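Uncharacterized protein BAD_0989 (Bifidobacterium adolescentis ATCC 15703, PDB 3CYM) is of unknown function but, as an HRDC-domain protein related to ribonuclease D, may act as a 3'-5' exonuclease on nucleic acid. Local coordinates at residues 224-229 / 263-268; 86-91 / 111-116. All coordinates share one frame; numbering follows the deposited sequence.

In the fold
Both contacts lay a loop against a short helix, with a 3-10 turn in that of interaction 1, but in different parts of the chain: interaction 2 belongs to the ribonuclease H-like exonuclease part and interaction 1 to the HRDC region. Their centres are about 46 Å apart, on opposite sides of the chain's centre, and no atoms touch between them. Interaction 1 (224-229 with 263-268) is largely buried and rests on methyl-to-methyl packing around Ile265, with a charged glutamate at its margin. Interaction 2 (86-91 with 111-116) is partly buried and mixed: the side-chain amide of Asn88 hydrogen-bonds to the backbone of the loop, while Phe87 and Met113 meet in the interior.

Interaction 1: 224-229 / 263-268; sequences ITEVMR and SIIEVA
Ile265, on helix 261-270, faces the turn at Ile224-Val227 and carries most of this contact. At CB the chain divides. CG1 stands beside the backbone N and anti to the carbonyl carbon (chi1 -61°), and CG2 is anti to the backbone N, beside the carbonyl carbon. CG1 mainly serves as a stem. The chi2 torsion of -61° turns CD1 onto the start of the turn, where it lies 3.8 Å from Ile224 CA and touches the CD1 methyl of Ile224, also at 3.8 Å. The two isoleucine side chains cross at about a right angle. The other branch, CG2, meets Val227 CG2 at 4.4 Å and has Glu226 OE1 at its margin, 4.3 Å away. One turn of helix further on, Ala268 CB continues the same face and reaches Val227 CG2 at 4.4 Å. The bond from Val227 N to Ile224 O (3.0 Å) closes a 3-10 turn that brings Ile224 and Val227 together against the helix. Between the two segments the contact is van der Waals packing. The carboxylate of exposed Glu226 is held at the border: OE2 hydrogen-bonds to His223 ND1, and OE1 forms a salt bridge with Lys269 on the same helix as Ile265, adding an ionic tie beside the apolar patch. This packing lays the connection between helices 193-207 and 231-250 against the HRDC helix 261-270. Ile224 also touches Leu234 and Val237 of helix 231-250, so it sits where the turn meets helices 231-250 and 261-270, while Val267 on another side of helix 261-270 packs on Leu240.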
loop_
_atom_site.group_PDB
_atom_site.type_symbol
_atom_site.label_atom_id
_atom_site.label_comp_id
_atom_site.label_asym_id
_atom_site.label_seq_id
_atom_site.Cartn_x
_atom_site.Cartn_y
_atom_site.Cartn_z
ATOM N N ILE A 224 0.621 11.041 -19.478
ATOM C CA ILE A 224 0.313 12.464 -19.233
ATOM C C ILE A 224 1.387 13.384 -19.811
ATOM O O ILE A 224 1.113 14.531 -20.190
ATOM C CB ILE A 224 0.075 12.761 -17.700
ATOM C CG1 ILE A 224 -0.501 14.159 -17.464
ATOM C CG2 ILE A 224 1.344 12.535 -16.862
ATOM C CD1 ILE A 224 -1.764 14.415 -18.205
ATOM N N THR A 225 2.599 12.840 -19.908
ATOM C CA THR A 225 3.773 13.554 -20.383
ATOM C C THR A 225 3.625 14.006 -21.840
ATOM O O THR A 225 4.162 15.039 -22.234
ATOM C CB THR A 225 5.072 12.722 -20.140
ATOM O OG1 THR A 225 6.215 13.454 -20.601
ATOM C CG2 THR A 225 5.010 11.370 -20.826
ATOM N N GLU A 226 2.831 13.259 -22.605
ATOM C CA GLU A 226 2.558 13.553 -24.007
ATOM C C GLU A 226 1.672 14.786 -24.196
ATOM O O GLU A 226 1.412 15.197 -25.327
ATOM C CB GLU A 226 1.875 12.346 -24.652
ATOM C CG GLU A 226 2.649 11.031 -24.572
ATOM C CD GLU A 226 1.860 9.857 -25.126
ATOM O OE1 GLU A 226 0.773 10.079 -25.705
ATOM O OE2 GLU A 226 2.324 8.704 -24.983
ATOM N N VAL A 227 1.235 15.375 -23.084
ATOM C CA VAL A 227 0.208 16.414 -23.063
ATOM C C VAL A 227 0.638 17.592 -22.162
ATOM O O VAL A 227 -0.005 18.646 -22.138
ATOM C CB VAL A 227 -1.192 15.756 -22.701
ATOM C CG1 VAL A 227 -1.923 16.428 -21.554
ATOM C CG2 VAL A 227 -2.072 15.604 -23.934
ATOM N N MET A 228 1.772 17.422 -21.478
ATOM C CA MET A 228 2.302 18.409 -20.515
ATOM C C MET A 228 2.707 19.788 -21.056
ATOM O O MET A 228 2.770 20.749 -20.296
ATOM C CB MET A 228 3.457 17.803 -19.716
ATOM C CG MET A 228 3.062 17.337 -18.322
ATOM S SD MET A 228 4.170 16.080 -17.647
ATOM C CE MET A 228 5.764 16.912 -17.685
ATOM N N ARG A 229 2.965 19.892 -22.356
ATOM C CA ARG A 229 3.228 21.188 -22.996
ATOM C C ARG A 229 1.949 22.013 -23.178
ATOM O O ARG A 229 1.999 23.231 -23.348
ATOM C CB ARG A 229 3.911 20.977 -24.354
ATOM C CG ARG A 229 3.056 20.222 -25.393
ATOM C CD ARG A 229 3.857 19.120 -26.064
ATOM N NE ARG A 229 4.206 18.066 -25.112
ATOM C CZ ARG A 229 5.399 17.478 -25.038
ATOM N NH1 ARG A 229 5.611 16.534 -24.132
ATOM N NH2 ARG A 229 6.385 17.838 -25.855
ATOM N N SER A 263 -8.321 7.193 -23.173
ATOM C CA SER A 263 -9.454 8.041 -23.588
ATOM C C SER A 263 -9.280 9.475 -23.138
ATOM O O SER A 263 -9.457 10.380 -23.941
ATOM C CB SER A 263 -10.794 7.530 -23.052
ATOM O OG SER A 263 -11.149 6.300 -23.659
ATOM N N ILE A 264 -8.942 9.654 -21.857
ATOM C CA ILE A 264 -8.640 10.961 -21.257
ATOM C C ILE A 264 -7.564 11.730 -22.042
ATOM O O ILE A 264 -7.797 12.865 -22.462
ATOM C CB ILE A 264 -8.228 10.831 -19.754
ATOM C CG1 ILE A 264 -9.418 10.381 -18.904
ATOM C CG2 ILE A 264 -7.680 12.150 -19.204
ATOM C CD1 ILE A 264 -9.062 10.000 -17.488
ATOM N N ILE A 265 -6.408 11.096 -22.255
ATOM C CA ILE A 265 -5.310 11.690 -23.034
ATOM C C ILE A 265 -5.740 11.968 -24.482
ATOM O O ILE A 265 -5.466 13.039 -25.020
ATOM C CB ILE A 265 -4.021 10.805 -22.970
ATOM C CG1 ILE A 265 -3.515 10.666 -21.520
ATOM C CG2 ILE A 265 -2.912 11.334 -23.882
ATOM C CD1 ILE A 265 -3.131 11.967 -20.842
ATOM N N GLU A 266 -6.452 11.021 -25.083
ATOM C CA GLU A 266 -6.954 11.157 -26.449
ATOM C C GLU A 266 -7.822 12.400 -26.649
ATOM O O GLU A 266 -7.601 13.170 -27.590
ATOM C CB GLU A 266 -7.763 9.922 -26.826
ATOM C CG GLU A 266 -7.362 9.308 -28.136
ATOM C CD GLU A 266 -8.338 8.244 -28.605
ATOM O OE1 GLU A 266 -8.837 8.373 -29.742
ATOM O OE2 GLU A 266 -8.605 7.285 -27.843
ATOM N N VAL A 267 -8.789 12.604 -25.753
ATOM C CA VAL A 267 -9.710 13.739 -25.877
ATOM C C VAL A 267 -9.063 15.063 -25.456
ATOM O O VAL A 267 -9.489 16.132 -25.889
ATOM C CB VAL A 267 -11.068 13.507 -25.144
ATOM C CG1 VAL A 267 -11.808 12.344 -25.745
ATOM C CG2 VAL A 267 -10.857 13.248 -23.705
ATOM N N ALA A 268 -8.017 14.984 -24.635
ATOM C CA ALA A 268 -7.262 16.173 -24.241
ATOM C C ALA A 268 -6.406 16.664 -25.400
ATOM O O ALA A 268 -6.225 17.866 -25.573
ATOM C CB ALA A 268 -6.410 15.892 -23.017
#

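Interaction 2: 86-91 / 111-116; sequences DFNRAV and LGMEPQ
In the ribonuclease H-like exonuclease fold of this part of the chain, the Phe87 ring lies between Met113 and a residue of its own helix: Met113 SD is 4.7 Å from the ring centroid and 30° off the ring normal, an oblique Met-aromatic contact, while Val91 CG2 lies over the opposite face, toward the rim. Met113 CG approaches Phe87 CD2 obliquely at 4.1 Å. Around them, Phe87 meets Trp84 edge-to-face, and Met113 also touches Trp96 and Phe108. Here helix 101-111 ends in a Schellman motif at Gly112 before the chain enters strand 117-120. The phi of 101° at Gly112 is one at which a CB would collide with the preceding carbonyl. The second flat group, the Asn88 amide, bridges the exit from this motif with both its polar atoms. ND2 donates to Gly112 O at 3.0 Å, the acceptor lying in the amide plane. OD1 takes the N-H of Glu114; the two bonds together span Met113 and tie helix 84-91 to the loop. That N-H comes from above the carbonyl plane, 44° out of it, with Glu114 N 2.9 Å from Asn88 OD1.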
loop_
_atom_site.group_PDB
_atom_site.type_symbol
_atom_site.label_atom_id
_atom_site.label_comp_id
_atom_site.label_asym_id
_atom_site.label_seq_id
_atom_site.Cartn_x
_atom_site.Cartn_y
_atom_site.Cartn_z
ATOM N N ASP A 86 -15.687 -3.540 20.808
ATOM C CA ASP A 86 -15.741 -4.820 21.518
ATOM C C ASP A 86 -14.476 -5.609 21.215
ATOM O O ASP A 86 -13.912 -6.253 22.096
ATOM C CB ASP A 86 -16.948 -5.652 21.081
ATOM C CG ASP A 86 -18.274 -4.981 21.379
ATOM O OD1 ASP A 86 -18.314 -4.042 22.206
ATOM O OD2 ASP A 86 -19.283 -5.405 20.777
ATOM N N PHE A 87 -14.050 -5.538 19.955
ATOM C CA PHE A 87 -12.828 -6.164 19.476
ATOM C C PHE A 87 -11.580 -5.655 20.199
ATOM O O PHE A 87 -10.757 -6.447 20.635
ATOM C CB PHE A 87 -12.689 -5.950 17.963
ATOM C CG PHE A 87 -11.575 -6.723 17.353
ATOM C CD1 PHE A 87 -11.796 -7.994 16.862
ATOM C CD2 PHE A 87 -10.292 -6.189 17.282
ATOM C CE1 PHE A 87 -10.761 -8.714 16.310
ATOM C CE2 PHE A 87 -9.251 -6.911 16.738
ATOM C CZ PHE A 87 -9.482 -8.174 16.263
ATOM N N ASN A 88 -11.450 -4.336 20.309
ATOM C CA ASN A 88 -10.324 -3.697 20.989
ATOM C C ASN A 88 -10.215 -4.073 22.462
ATOM O O ASN A 88 -9.111 -4.248 22.997
ATOM C CB ASN A 88 -10.453 -2.178 20.892
ATOM C CG ASN A 88 -10.348 -1.675 19.483
ATOM O OD1 ASN A 88 -9.545 -2.170 18.686
ATOM N ND2 ASN A 88 -11.148 -0.668 19.162
ATOM N N ARG A 89 -11.373 -4.170 23.110
ATOM C CA ARG A 89 -11.454 -4.530 24.521
ATOM C C ARG A 89 -11.106 -5.997 24.717
ATOM O O ARG A 89 -10.451 -6.361 25.695
ATOM C CB ARG A 89 -12.844 -4.199 25.079
ATOM C CG ARG A 89 -13.137 -2.685 25.077
ATOM C CD ARG A 89 -14.375 -2.289 25.866
ATOM N NE ARG A 89 -15.584 -2.949 25.386
ATOM C CZ ARG A 89 -16.245 -3.885 26.059
ATOM N NH1 ARG A 89 -15.820 -4.270 27.257
ATOM N NH2 ARG A 89 -17.333 -4.432 25.533
ATOM N N ALA A 90 -11.521 -6.822 23.760
ATOM C CA ALA A 90 -11.197 -8.245 23.753
ATOM C C ALA A 90 -9.694 -8.517 23.579
ATOM O O ALA A 90 -9.147 -9.437 24.187
ATOM C CB ALA A 90 -11.985 -8.937 22.668
ATOM N N VAL A 91 -9.035 -7.707 22.757
ATOM C CA VAL A 91 -7.630 -7.918 22.383
ATOM C C VAL A 91 -6.679 -7.168 23.333
ATOM O O VAL A 91 -5.598 -7.668 23.703
ATOM C CB VAL A 91 -7.408 -7.508 20.887
ATOM C CG1 VAL A 91 -5.933 -7.380 20.525
ATOM C CG2 VAL A 91 -8.099 -8.502 19.954
ATOM N N LEU A 111 -11.812 1.274 10.480
ATOM C CA LEU A 111 -12.892 0.500 11.101
ATOM C C LEU A 111 -13.036 0.806 12.595
ATOM O O LEU A 111 -14.042 0.458 13.214
ATOM C CB LEU A 111 -12.721 -1.003 10.832
ATOM C CG LEU A 111 -13.042 -1.441 9.393
ATOM C CD1 LEU A 111 -12.311 -2.717 8.995
ATOM C CD2 LEU A 111 -14.538 -1.598 9.165
ATOM N N GLY A 112 -12.032 1.473 13.165
ATOM C CA GLY A 112 -12.057 1.867 14.569
ATOM C C GLY A 112 -11.239 0.953 15.463
ATOM O O GLY A 112 -11.345 1.024 16.687
ATOM N N MET A 113 -10.426 0.093 14.853
ATOM C CA MET A 113 -9.519 -0.762 15.605
ATOM C C MET A 113 -8.331 0.056 16.121
ATOM O O MET A 113 -7.940 1.055 15.515
ATOM C CB MET A 113 -9.047 -1.946 14.758
ATOM C CG MET A 113 -10.061 -3.074 14.643
ATOM S SD MET A 113 -9.618 -4.302 13.397
ATOM C CE MET A 113 -10.423 -3.634 11.977
ATOM N N GLU A 114 -7.773 -0.365 17.251
ATOM C CA GLU A 114 -6.666 0.355 17.867
ATOM C C GLU A 114 -5.530 -0.576 18.300
ATOM O O GLU A 114 -5.400 -0.864 19.490
ATOM C CB GLU A 114 -7.174 1.182 19.054
ATOM C CG GLU A 114 -6.420 2.489 19.280
ATOM C CD GLU A 114 -5.246 2.365 20.249
ATOM O OE1 GLU A 114 -4.120 2.773 19.884
ATOM O OE2 GLU A 114 -5.447 1.872 21.379
ATOM N N PRO A 115 -4.704 -1.051 17.335
ATOM C CA PRO A 115 -3.507 -1.836 17.670
ATOM C C PRO A 115 -2.536 -1.052 18.559
ATOM O O PRO A 115 -2.185 0.093 18.251
ATOM C CB PRO A 115 -2.874 -2.113 16.301
ATOM C CG PRO A 115 -3.993 -1.966 15.324
ATOM C CD PRO A 115 -4.849 -0.886 15.875
ATOM N N GLN A 116 -2.127 -1.656 19.665
ATOM C CA GLN A 116 -1.298 -0.945 20.640
ATOM C C GLN A 116 0.171 -1.314 20.564
ATOM O O GLN A 116 1.028 -0.583 21.067
ATOM C CB GLN A 116 -1.830 -1.150 22.054
ATOM C CG GLN A 116 -3.119 -0.394 22.326
ATOM C CD GLN A 116 -3.461 -0.358 23.795
ATOM O OE1 GLN A 116 -4.465 -0.928 24.222
ATOM N NE2 GLN A 116 -2.617 0.300 24.585
#